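Local coordinates for putative fimbriae assembly chaperone (Salmonella typhimurium, PDB 2CO7), which probably acts as a periplasmic pilus chaperone that binds fimbrial subunits, guides their folding and prepares them for fimbria assembly, at residues F12-G17 and L120-C125; S33-Q38 and N71-L76; L43-V48 and P63-L68; A51-P56 and L92-I97. All coordinates share one frame; numbering follows the deposited sequence. Where two conformers were deposited one is given.

Contact 1 of 4, residues F12-G17 and L120-C125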
loop_
_atom_site.group_PDB
_atom_site.type_symbol
_atom_site.label_atom_id
_atom_site.label_comp_id
_atom_site.label_asym_id
_atom_site.label_seq_id
_atom_site.Cartn_x
_atom_site.Cartn_y
_atom_site.Cartn_z
ATOM N N PHE B 12 -0.553 4.357 15.493
ATOM C CA PHE B 12 0.701 4.598 14.774
ATOM C C PHE B 12 0.464 5.057 13.362
ATOM O O PHE B 12 -0.419 4.531 12.673
ATOM C CB PHE B 12 1.615 3.362 14.827
ATOM C CG PHE B 12 3.062 3.679 14.564
ATOM C CD1 PHE B 12 3.754 4.525 15.423
ATOM C CD2 PHE B 12 3.722 3.130 13.467
ATOM C CE1 PHE B 12 5.083 4.838 15.200
ATOM C CE2 PHE B 12 5.070 3.452 13.224
ATOM C CZ PHE B 12 5.732 4.308 14.109
ATOM N N SER B 13 1.247 6.063 12.934
ATOM C CA SER B 13 1.092 6.660 11.617
ATOM C C SER B 13 2.446 7.194 11.099
ATOM O O SER B 13 3.354 7.439 11.877
ATOM C CB SER B 13 0.082 7.826 11.661
ATOM O OG SER B 13 -0.075 8.367 10.349
ATOM N N VAL B 14 2.575 7.335 9.786
ATOM C CA VAL B 14 3.704 8.061 9.176
ATOM C C VAL B 14 3.107 8.963 8.100
ATOM O O VAL B 14 2.108 8.589 7.469
ATOM C CB VAL B 14 4.828 7.107 8.627
ATOM C CG1 VAL B 14 4.357 6.298 7.383
ATOM C CG2 VAL B 14 6.083 7.884 8.294
ATOM N N LYS B 15 3.683 10.158 7.886
ATOM C CA LYS B 15 3.106 11.084 6.913
ATOM C C LYS B 15 4.069 11.232 5.759
ATOM O O LYS B 15 5.236 11.496 5.995
ATOM C CB LYS B 15 2.904 12.460 7.585
ATOM C CG LYS B 15 2.381 13.574 6.643
ATOM C CD LYS B 15 2.328 14.919 7.418
ATOM C CE LYS B 15 2.033 16.099 6.526
ATOM N NZ LYS B 15 2.054 17.372 7.301
ATOM N N LEU B 16 3.594 11.064 4.520
ATOM C CA LEU B 16 4.416 11.356 3.350
ATOM C C LEU B 16 3.839 12.580 2.669
ATOM O O LEU B 16 2.618 12.816 2.708
ATOM C CB LEU B 16 4.419 10.160 2.372
ATOM C CG LEU B 16 5.342 8.980 2.670
ATOM C CD1 LEU B 16 5.397 8.535 4.112
ATOM C CD2 LEU B 16 5.052 7.796 1.724
ATOM N N GLY B 17 4.704 13.373 2.054
ATOM C CA GLY B 17 4.263 14.628 1.473
ATOM C C GLY B 17 3.375 14.543 0.254
ATOM O O GLY B 17 2.723 15.519 -0.119
ATOM N N LEU B 120 3.226 -1.706 16.824
ATOM C CA LEU B 120 2.996 -1.720 15.399
ATOM C C LEU B 120 4.245 -1.289 14.662
ATOM O O LEU B 120 5.064 -0.562 15.202
ATOM C CB LEU B 120 1.859 -0.757 15.081
ATOM C CG LEU B 120 0.424 -1.102 15.516
ATOM C CD1 LEU B 120 -0.476 0.123 15.347
ATOM C CD2 LEU B 120 -0.156 -2.295 14.730
ATOM N N SER B 121 4.390 -1.730 13.425
ATOM C CA SER B 121 5.298 -1.060 12.523
ATOM C C SER B 121 4.554 -0.910 11.202
ATOM O O SER B 121 3.672 -1.702 10.890
ATOM C CB SER B 121 6.588 -1.849 12.349
ATOM O OG SER B 121 6.355 -3.020 11.612
ATOM N N ILE B 122 4.881 0.122 10.439
ATOM C CA ILE B 122 4.114 0.378 9.221
ATOM C C ILE B 122 5.016 0.681 8.038
ATOM O O ILE B 122 6.153 1.117 8.217
ATOM C CB ILE B 122 2.967 1.436 9.430
ATOM C CG1 ILE B 122 3.527 2.798 9.802
ATOM C CG2 ILE B 122 2.003 1.015 10.606
ATOM C CD1 ILE B 122 2.395 3.911 10.020
ATOM N N ASN B 123 4.500 0.405 6.842
ATOM C CA ASN B 123 5.255 0.590 5.604
ATOM C C ASN B 123 4.347 1.283 4.631
ATOM O O ASN B 123 3.293 0.739 4.269
ATOM C CB ASN B 123 5.689 -0.757 5.019
ATOM C CG ASN B 123 6.449 -1.586 5.986
ATOM O OD1 ASN B 123 7.672 -1.473 6.057
ATOM N ND2 ASN B 123 5.743 -2.414 6.774
ATOM N N ALA B 124 4.691 2.523 4.277
ATOM C CA ALA B 124 3.888 3.289 3.352
ATOM C C ALA B 124 4.660 3.395 2.056
ATOM O O ALA B 124 5.759 3.942 2.051
ATOM C CB ALA B 124 3.602 4.724 3.934
ATOM N N CYS B 125 4.051 2.965 0.948
ATOM C CA CYS B 125 4.737 2.965 -0.344
ATOM C C CYS B 125 4.008 3.837 -1.375
ATOM O O CYS B 125 2.758 3.737 -1.527
ATOM C CB CYS B 125 4.887 1.519 -0.858
ATOM S SG CYS B 125 5.805 0.406 0.276
#
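Phe12 and Ile122 form the heart of this apolar contact, their side chains crossing at a slant so that ring atom CD2 of Phe12 lies 3.7 Å from CG1 of Ile122. The isoleucine's CG1 sits between the backbone N and the carbonyl carbon (chi1 63°), and its CD1 presses on the main chain, 3.4 Å from Ser13 CA and as near to Val14 N, with the Phe12 ring and Val14 CG1 just beyond. On one flank, Leu120 CD1 meets Phe12 CB at 3.9 Å. On the other, the CB of Ala124 is shared by Val14 CG1 at 3.9 Å and Leu16 CD2 at 4.1 Å. The two strands run nearly in the same direction, 14° apart, but their CA atoms stay about 7 Å from each other, so they meet through side chains and not as ladder neighbours. In the second shell Ala99 packs on Phe12 and Val14, Ile97 on Val14 and Leu16, and the disulfide ties Cys125 to Cys96. Strand 116-131 pairs with strand 91-100 and strand 10-16 with strand 30-35, while a strand of another protein's chain pairs antiparallel with both segments, consistent with subunit capture by a pilus chaperone.

Contact 2 of 4, residues S33-Q38 and N71-L76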
loop_
_atom_site.group_PDB
_atom_site.type_symbol
_atom_site.label_atom_id
_atom_site.label_comp_id
_atom_site.label_asym_id
_atom_site.label_seq_id
_atom_site.Cartn_x
_atom_site.Cartn_y
_atom_site.Cartn_z
ATOM N N SER B 33 8.754 14.505 1.186
ATOM C CA SER B 33 8.764 14.860 2.608
ATOM C C SER B 33 8.245 13.670 3.436
ATOM O O SER B 33 7.339 12.974 3.017
ATOM C CB SER B 33 7.897 16.104 2.814
ATOM O OG SER B 33 7.812 16.502 4.163
ATOM N N VAL B 34 8.821 13.456 4.614
ATOM C CA VAL B 34 8.330 12.436 5.555
ATOM C C VAL B 34 8.263 13.110 6.922
ATOM O O VAL B 34 9.210 13.793 7.319
ATOM C CB VAL B 34 9.311 11.201 5.642
ATOM C CG1 VAL B 34 10.684 11.652 6.057
ATOM C CG2 VAL B 34 8.768 10.094 6.583
ATOM N N SER B 35 7.135 12.937 7.609
ATOM C CA SER B 35 6.960 13.486 8.952
ATOM C C SER B 35 6.535 12.417 9.932
ATOM O O SER B 35 5.858 11.471 9.560
ATOM C CB SER B 35 5.943 14.647 8.952
ATOM O OG SER B 35 6.270 15.600 7.930
ATOM N N ASN B 36 6.951 12.603 11.189
ATOM C CA ASN B 36 6.595 11.735 12.304
ATOM C C ASN B 36 5.454 12.371 13.101
ATOM O O ASN B 36 5.696 13.286 13.874
ATOM C CB ASN B 36 7.844 11.600 13.203
ATOM C CG ASN B 36 7.581 10.853 14.477
ATOM O OD1 ASN B 36 8.370 10.923 15.428
ATOM N ND2 ASN B 36 6.471 10.144 14.527
ATOM N N PRO B 37 4.221 11.872 12.956
ATOM C CA PRO B 37 3.084 12.414 13.743
ATOM C C PRO B 37 3.089 12.108 15.232
ATOM O O PRO B 37 2.309 12.720 15.994
ATOM C CB PRO B 37 1.850 11.744 13.120
ATOM C CG PRO B 37 2.334 10.691 12.253
ATOM C CD PRO B 37 3.809 10.817 12.017
ATOM N N GLN B 38 3.940 11.180 15.651
ATOM C CA GLN B 38 3.994 10.743 17.042
ATOM C C GLN B 38 4.749 11.724 17.893
ATOM O O GLN B 38 5.675 12.379 17.421
ATOM C CB GLN B 38 4.681 9.378 17.146
ATOM C CG GLN B 38 3.761 8.190 16.779
ATOM C CD GLN B 38 3.453 8.026 15.268
ATOM O OE1 GLN B 38 2.314 7.764 14.912
ATOM N NE2 GLN B 38 4.458 8.164 14.399
ATOM N N ASN B 71 7.276 14.631 16.122
ATOM C CA ASN B 71 6.715 15.654 15.207
ATOM C C ASN B 71 7.695 16.218 14.161
ATOM O O ASN B 71 7.416 17.225 13.516
ATOM C CB ASN B 71 6.033 16.811 16.003
ATOM C CG ASN B 71 5.491 16.366 17.370
ATOM O OD1 ASN B 71 6.213 16.364 18.382
ATOM N ND2 ASN B 71 4.231 16.051 17.420
ATOM N N GLN B 72 8.837 15.561 13.962
ATOM C CA GLN B 72 9.824 16.047 13.019
ATOM C C GLN B 72 9.413 15.834 11.577
ATOM O O GLN B 72 8.878 14.778 11.225
ATOM C CB GLN B 72 11.198 15.415 13.266
ATOM C CG GLN B 72 12.309 15.986 12.355
ATOM C CD GLN B 72 13.682 15.430 12.655
ATOM O OE1 GLN B 72 13.854 14.574 13.512
ATOM N NE2 GLN B 72 14.694 15.972 11.967
ATOM N N GLN B 73 9.710 16.821 10.744
ATOM C CA GLN B 73 9.483 16.716 9.298
ATOM C C GLN B 73 10.841 16.828 8.611
ATOM O O GLN B 73 11.664 17.677 8.965
ATOM C CB GLN B 73 8.541 17.825 8.812
ATOM C CG GLN B 73 8.408 17.991 7.256
ATOM C CD GLN B 73 9.537 18.797 6.612
ATOM O OE1 GLN B 73 10.003 19.805 7.161
ATOM N NE2 GLN B 73 9.929 18.394 5.395
ATOM N N SER B 74 11.053 15.965 7.633
ATOM C CA SER B 74 12.324 15.847 6.938
ATOM C C SER B 74 12.038 15.627 5.446
ATOM O O SER B 74 10.901 15.342 5.066
ATOM C CB SER B 74 13.096 14.641 7.451
ATOM O OG SER B 74 14.444 14.754 7.020
ATOM N N GLN B 75 13.084 15.742 4.631
ATOM C CA GLN B 75 12.988 15.473 3.204
ATOM C C GLN B 75 13.877 14.304 2.839
ATOM O O GLN B 75 15.009 14.173 3.335
ATOM C CB GLN B 75 13.421 16.704 2.392
ATOM C CG GLN B 75 12.643 17.962 2.669
ATOM C CD GLN B 75 11.262 18.010 2.000
ATOM O OE1 GLN B 75 10.454 18.888 2.322
ATOM N NE2 GLN B 75 10.987 17.083 1.078
ATOM N N LEU B 76 13.375 13.448 1.970
ATOM C CA LEU B 76 14.193 12.409 1.420
ATOM C C LEU B 76 14.537 12.832 0.028
ATOM O O LEU B 76 13.683 13.370 -0.663
ATOM C CB LEU B 76 13.400 11.134 1.366
ATOM C CG LEU B 76 12.736 10.749 2.678
ATOM C CD1 LEU B 76 11.968 9.478 2.449
ATOM C CD2 LEU B 76 13.801 10.606 3.789
#
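Asn71 opens the contact, its backbone N reaching Gln38 O at 3.1 Å and so closing the end where neither segment is in regular strand. At Gln72 the carbonyl takes over: its O accepts from Asn36 N, while its side chain leads off to the backbone of Glu69. Gln73 enters the strand proper and faces the same side of the sheet as Ser35 and Ser33. Its CG stands anti to the backbone N, and a bend at chi2 (-81°) sets CD; the amide beyond it meets Ser33. On the way, CG passes 3.3 Å from Ser35 OG; at the tip, NE2 donates to Ser33 OG at 3.1 Å, a bond to be taken as doubtful, since it rests on one of two deposited conformers of Ser33. Ser74 and Val34 make the hydrogen-bonded antiparallel pair: Val34 N to Ser74 O is 2.8 Å and Ser74 N to Val34 O is 2.9 Å, the first bond close to straight at 166°. Gln75, also bent at chi2, lays its amide beside the CB of Ser33. Leu76 finally brings CD2 to 4.0 Å from Val34 CG1, on the side of the sheet where Phe66 and Ile97 pack against the same two residues. The chemistry is thus split: backbone bonds set the register of strands 30-35 and 73-80, serine and glutamine dress the face carrying Ser33, Ser35, Gln73 and Gln75, and Val34 and Leu76 feed the apolar interior of this immunoglobulin-like domain.

Contact 3 of 4, residues L43-V48 and P63-L68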
loop_
_atom_site.group_PDB
_atom_site.type_symbol
_atom_site.label_atom_id
_atom_site.label_comp_id
_atom_site.label_asym_id
_atom_site.label_seq_id
_atom_site.Cartn_x
_atom_site.Cartn_y
_atom_site.Cartn_z
ATOM N N LEU B 43 12.123 5.311 14.185
ATOM C CA LEU B 43 13.181 4.959 13.251
ATOM C C LEU B 43 12.546 4.781 11.871
ATOM O O LEU B 43 11.431 4.264 11.738
ATOM C CB LEU B 43 13.905 3.680 13.685
ATOM C CG LEU B 43 14.682 3.660 14.998
ATOM C CD1 LEU B 43 15.406 2.301 15.248
ATOM C CD2 LEU B 43 15.701 4.806 14.995
ATOM N N VAL B 44 13.251 5.224 10.846
ATOM C CA VAL B 44 12.713 5.172 9.494
ATOM C C VAL B 44 13.732 4.551 8.536
ATOM O O VAL B 44 14.924 4.818 8.647
ATOM C CB VAL B 44 12.265 6.559 8.992
ATOM C CG1 VAL B 44 11.548 6.444 7.643
ATOM C CG2 VAL B 44 11.300 7.204 9.966
ATOM N N GLN B 45 13.242 3.715 7.628
ATOM C CA GLN B 45 14.037 3.156 6.562
ATOM C C GLN B 45 13.322 3.460 5.253
ATOM O O GLN B 45 12.110 3.260 5.129
ATOM C CB GLN B 45 14.180 1.657 6.761
ATOM C CG GLN B 45 14.900 0.928 5.642
ATOM C CD GLN B 45 14.407 -0.485 5.512
ATOM O OE1 GLN B 45 14.655 -1.332 6.374
ATOM N NE2 GLN B 45 13.679 -0.744 4.447
ATOM N N SER B 46 14.066 3.959 4.278
ATOM C CA SER B 46 13.490 4.150 2.961
ATOM C C SER B 46 14.209 3.274 1.964
ATOM O O SER B 46 15.460 3.094 2.026
ATOM C CB SER B 46 13.558 5.606 2.529
ATOM O OG SER B 46 13.189 6.471 3.575
ATOM N N SER B 47 13.418 2.693 1.063
ATOM C CA SER B 47 13.920 1.828 0.001
ATOM C C SER B 47 13.148 2.092 -1.307
ATOM O O SER B 47 12.065 2.629 -1.266
ATOM C CB SER B 47 13.746 0.352 0.423
ATOM O OG SER B 47 12.371 0.107 0.741
ATOM N N VAL B 48 13.737 1.768 -2.457
ATOM C CA VAL B 48 13.004 1.766 -3.759
ATOM C C VAL B 48 12.961 0.341 -4.311
ATOM O O VAL B 48 13.986 -0.345 -4.333
ATOM C CB VAL B 48 13.647 2.731 -4.795
ATOM C CG1 VAL B 48 12.838 2.756 -6.087
ATOM C CG2 VAL B 48 13.683 4.155 -4.232
ATOM N N PRO B 63 18.397 10.135 3.266
ATOM C CA PRO B 63 19.141 9.016 3.875
ATOM C C PRO B 63 18.293 7.744 3.815
ATOM O O PRO B 63 17.087 7.839 3.989
ATOM C CB PRO B 63 19.304 9.463 5.339
ATOM C CG PRO B 63 18.103 10.347 5.612
ATOM C CD PRO B 63 17.781 11.022 4.275
ATOM N N PRO B 64 18.915 6.562 3.645
ATOM C CA PRO B 64 18.181 5.280 3.667
ATOM C C PRO B 64 17.723 4.867 5.070
ATOM O O PRO B 64 16.723 4.152 5.188
ATOM C CB PRO B 64 19.199 4.267 3.155
ATOM C CG PRO B 64 20.509 4.893 3.408
ATOM C CD PRO B 64 20.353 6.363 3.405
ATOM N N LEU B 65 18.419 5.378 6.088
ATOM C CA LEU B 65 18.187 5.032 7.476
ATOM C C LEU B 65 18.284 6.311 8.327
ATOM O O LEU B 65 19.317 6.997 8.301
ATOM C CB LEU B 65 19.268 4.049 7.898
ATOM C CG LEU B 65 18.832 2.734 8.509
ATOM C CD1 LEU B 65 18.001 2.995 9.716
ATOM C CD2 LEU B 65 18.016 1.987 7.452
ATOM N N PHE B 66 17.231 6.648 9.066
ATOM C CA PHE B 66 17.291 7.868 9.895
ATOM C C PHE B 66 16.320 7.772 11.064
ATOM O O PHE B 66 15.471 6.882 11.104
ATOM C CB PHE B 66 16.988 9.120 9.039
ATOM C CG PHE B 66 15.665 9.061 8.277
ATOM C CD1 PHE B 66 14.585 9.837 8.695
ATOM C CD2 PHE B 66 15.523 8.294 7.109
ATOM C CE1 PHE B 66 13.376 9.840 8.009
ATOM C CE2 PHE B 66 14.302 8.277 6.395
ATOM C CZ PHE B 66 13.229 9.067 6.843
ATOM N N ARG B 67 16.463 8.686 12.011
ATOM C CA ARG B 67 15.603 8.733 13.167
ATOM C C ARG B 67 14.866 10.056 13.049
ATOM O O ARG B 67 15.477 11.089 12.754
ATOM C CB ARG B 67 16.462 8.673 14.431
ATOM C CG ARG B 67 15.716 8.504 15.750
ATOM C CD ARG B 67 16.785 8.112 16.776
ATOM N NE ARG B 67 16.288 7.888 18.131
ATOM C CZ ARG B 67 16.218 8.823 19.073
ATOM N NH1 ARG B 67 16.555 10.074 18.796
ATOM N NH2 ARG B 67 15.778 8.513 20.283
ATOM N N LEU B 68 13.562 10.030 13.288
ATOM C CA LEU B 68 12.775 11.264 13.419
ATOM C C LEU B 68 12.400 11.532 14.863
ATOM O O LEU B 68 11.897 10.645 15.539
ATOM C CB LEU B 68 11.526 11.196 12.557
ATOM C CG LEU B 68 11.776 11.256 11.043
ATOM C CD1 LEU B 68 10.418 11.093 10.369
ATOM C CD2 LEU B 68 12.480 12.554 10.631
#
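The hairpin of strands 42-50 and 59-68, part of the immunoglobulin-like N-terminal domain, is centred here on the antiparallel hydrogen-bonded pair Val44 and Phe66. Both of its backbone bonds form, Val44 N giving to Phe66 O at 2.8 Å and Phe66 N to Val44 O at 3.0 Å. A further rung, Ser46 N to Pro64 O, carries the pairing to Pro63 and Pro64, where strand 59-68 is interrupted and a cis peptide bond precedes Pro63. The side chains of the central pair meet tightly. Phe66 holds CG between its backbone N and carbonyl carbon (chi1 55°); the end of the side chain comes nearer the partner strand, where Val44 CB lies over one face of the ring, offset toward the rim, 3.6 Å from the centroid and 19° from the ring normal: a CH-pi contact. Val44 CG1 sits closer still to the rim, 3.2 Å from Phe66 CZ. The valine's other branch, CG2, reaches Leu68 CD1 at 4.0 Å. On the face carrying Leu43, Gln45, Leu65 and Arg67, the contacts are aliphatic. There Leu43 CD2 rests on the aliphatic part of Arg67, 3.8 Å from its CG, while the guanidinium goes on to a salt bridge with Glu69; Gln45 CG likewise lies against Leu65 CD2. Strand 42-50 is bonded on its other edge to strand 91-100, whose Ile97 packs on Val44 and Ser46, and strand 59-68 is followed across the sheet by strand 73-80, with Leu76 against Phe66.

Contact 4 of 4, residues A51-P56 and L92-I97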
loop_
_atom_site.group_PDB
_atom_site.type_symbol
_atom_site.label_atom_id
_atom_site.label_comp_id
_atom_site.label_asym_id
_atom_site.label_seq_id
_atom_site.Cartn_x
_atom_site.Cartn_y
_atom_site.Cartn_z
ATOM N N ALA B 51 8.696 -2.238 -10.115
ATOM C CA ALA B 51 7.209 -2.326 -10.194
ATOM C C ALA B 51 6.624 -3.580 -9.526
ATOM O O ALA B 51 5.503 -3.535 -8.976
ATOM C CB ALA B 51 6.729 -2.216 -11.672
ATOM N N ASP B 52 7.343 -4.713 -9.571
ATOM C CA ASP B 52 6.844 -5.977 -8.973
ATOM C C ASP B 52 6.895 -6.029 -7.434
ATOM O O ASP B 52 6.597 -7.072 -6.804
ATOM C CB ASP B 52 7.600 -7.195 -9.566
ATOM C CG ASP B 52 9.086 -7.178 -9.244
ATOM O OD1 ASP B 52 9.841 -7.949 -9.877
ATOM O OD2 ASP B 52 9.519 -6.402 -8.350
ATOM N N LYS B 53 7.323 -4.905 -6.861
ATOM C CA LYS B 53 7.428 -4.663 -5.405
ATOM C C LYS B 53 8.504 -5.485 -4.686
ATOM O O LYS B 53 8.549 -5.487 -3.458
ATOM C CB LYS B 53 6.044 -4.869 -4.735
ATOM C CG LYS B 53 4.955 -3.898 -5.243
ATOM C CD LYS B 53 3.589 -4.320 -4.681
ATOM C CE LYS B 53 2.517 -3.305 -5.129
ATOM N NZ LYS B 53 1.188 -3.684 -4.644
ATOM N N SER B 54 9.388 -6.133 -5.440
ATOM C CA SER B 54 10.300 -7.129 -4.888
ATOM C C SER B 54 11.703 -7.002 -5.432
ATOM O O SER B 54 12.658 -7.146 -4.693
ATOM C CB SER B 54 9.768 -8.549 -5.211
ATOM O OG SER B 54 8.367 -8.641 -4.866
ATOM N N SER B 55 11.799 -6.712 -6.726
ATOM C CA SER B 55 13.069 -6.681 -7.425
ATOM C C SER B 55 13.722 -5.315 -7.123
ATOM O O SER B 55 13.014 -4.345 -6.821
ATOM C CB SER B 55 12.835 -6.842 -8.932
ATOM O OG SER B 55 12.478 -8.173 -9.313
ATOM N N PRO B 56 15.057 -5.227 -7.244
ATOM C CA PRO B 56 15.718 -3.929 -7.066
ATOM C C PRO B 56 15.418 -2.936 -8.184
ATOM O O PRO B 56 15.043 -3.321 -9.317
ATOM C CB PRO B 56 17.228 -4.277 -7.114
ATOM C CG PRO B 56 17.299 -5.816 -6.968
ATOM C CD PRO B 56 16.012 -6.312 -7.581
ATOM N N LEU B 92 7.718 2.188 -13.774
ATOM C CA LEU B 92 7.199 2.395 -12.435
ATOM C C LEU B 92 8.097 1.705 -11.419
ATOM O O LEU B 92 8.579 0.589 -11.664
ATOM C CB LEU B 92 5.773 1.838 -12.332
ATOM C CG LEU B 92 5.173 2.204 -10.961
ATOM C CD1 LEU B 92 3.739 2.759 -11.063
ATOM C CD2 LEU B 92 5.244 1.028 -10.050
ATOM N N GLN B 93 8.331 2.382 -10.304
ATOM C CA GLN B 93 8.971 1.795 -9.118
ATOM C C GLN B 93 8.073 2.135 -7.903
ATOM O O GLN B 93 7.072 2.873 -8.023
ATOM C CB GLN B 93 10.345 2.482 -8.887
ATOM C CG GLN B 93 11.466 2.168 -9.787
ATOM C CD GLN B 93 11.400 2.797 -11.171
ATOM O OE1 GLN B 93 11.989 2.277 -12.064
ATOM N NE2 GLN B 93 10.722 3.937 -11.324
ATOM N N TRP B 94 8.463 1.648 -6.724
ATOM C CA TRP B 94 7.804 2.003 -5.490
ATOM C C TRP B 94 8.839 2.514 -4.504
ATOM O O TRP B 94 9.851 1.856 -4.277
ATOM C CB TRP B 94 7.161 0.772 -4.865
ATOM C CG TRP B 94 6.028 0.232 -5.674
ATOM C CD1 TRP B 94 6.097 -0.737 -6.670
ATOM C CD2 TRP B 94 4.671 0.650 -5.610
ATOM N NE1 TRP B 94 4.841 -0.941 -7.207
ATOM C CE2 TRP B 94 3.952 -0.101 -6.589
ATOM C CE3 TRP B 94 3.989 1.611 -4.851
ATOM C CZ2 TRP B 94 2.566 0.034 -6.775
ATOM C CZ3 TRP B 94 2.579 1.728 -5.023
ATOM C CH2 TRP B 94 1.908 0.963 -6.010
ATOM N N VAL B 95 8.556 3.665 -3.915
ATOM C CA VAL B 95 9.388 4.221 -2.843
ATOM C C VAL B 95 8.603 3.964 -1.545
ATOM O O VAL B 95 7.488 4.428 -1.390
ATOM C CB VAL B 95 9.797 5.721 -3.111
ATOM C CG1 VAL B 95 8.586 6.689 -3.250
ATOM C CG2 VAL B 95 10.743 6.224 -2.033
ATOM N N CYS B 96 9.237 3.219 -0.637
ATOM C CA CYS B 96 8.599 2.731 0.575
ATOM C C CYS B 96 9.316 3.291 1.796
ATOM O O CYS B 96 10.540 3.400 1.820
ATOM C CB CYS B 96 8.691 1.226 0.617
ATOM S SG CYS B 96 7.694 0.379 -0.630
ATOM N N ILE B 97 8.519 3.636 2.788
ATOM C CA ILE B 97 8.990 4.238 4.024
ATOM C C ILE B 97 8.525 3.304 5.114
ATOM O O ILE B 97 7.309 3.144 5.279
ATOM C CB ILE B 97 8.286 5.623 4.242
ATOM C CG1 ILE B 97 8.605 6.621 3.124
ATOM C CG2 ILE B 97 8.572 6.210 5.643
ATOM C CD1 ILE B 97 10.027 6.710 2.760
HETATM O O HOH W 1 10.177 -1.368 -12.530
#
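Lys53 and Trp94 each place CG anti to their own carbonyl carbon (chi1 -62° and -67°), and the extended lysine chain passes over one face of the indole. Its CG lies 3.9 Å from the centroid of the five-membered ring, a CH-pi contact, and its CE 3.7 Å from Trp94 CZ2 nearer the rim. Leu92 CD2 lies over the opposite face toward its rim, so aliphatic groups flank the indole on both faces; the same methyl is 3.9 Å from Ala51 CB. In the ring plane, Trp94 NE1 donates to Ala51 O at 3.2 Å, but the bond is bent (140°) and the nitrogen stands above the carbonyl plane. A water accepts from Ala51 N and donates to Leu92 O. Lys53 sits within a compact turn: Asp52 OD2 takes the backbone N-H of Ser54 and of Ser55, an Asx turn and Asx motif that probably limit the loop's mobility. Aromatic side chains of the other protein's chain meet Lys53 by cation-pi and Trp94 edge to face. The loop is therefore held to strand 91-100 by indole packing, one bent hydrogen bond and a water bridge, with its lysine charge engaged by the bound partner.

All four contacts belong to the N-terminal PapD-like domain and reach one mixed sheet. Along the chain, contact 1 closes the longest loop and holds the other three within it; contact 3 is nested inside contact 2, whereas contact 4 crosses both. Contacts 1, 2 and 3 cluster, with centres 10 to 12 Å apart, while contact 4 lies about 15, 16 and 21 Å from contacts 3, 1 and 2, centre to centre. Ile97 of contact 4 packs on residues of the other three. The Cys96–Cys125 disulfide also joins contact 4 to contact 1. Contacts 1 and 4 both touch the other protein's chain, which fits strands 91-100 and 116-131 serving both the sheet and subunit binding.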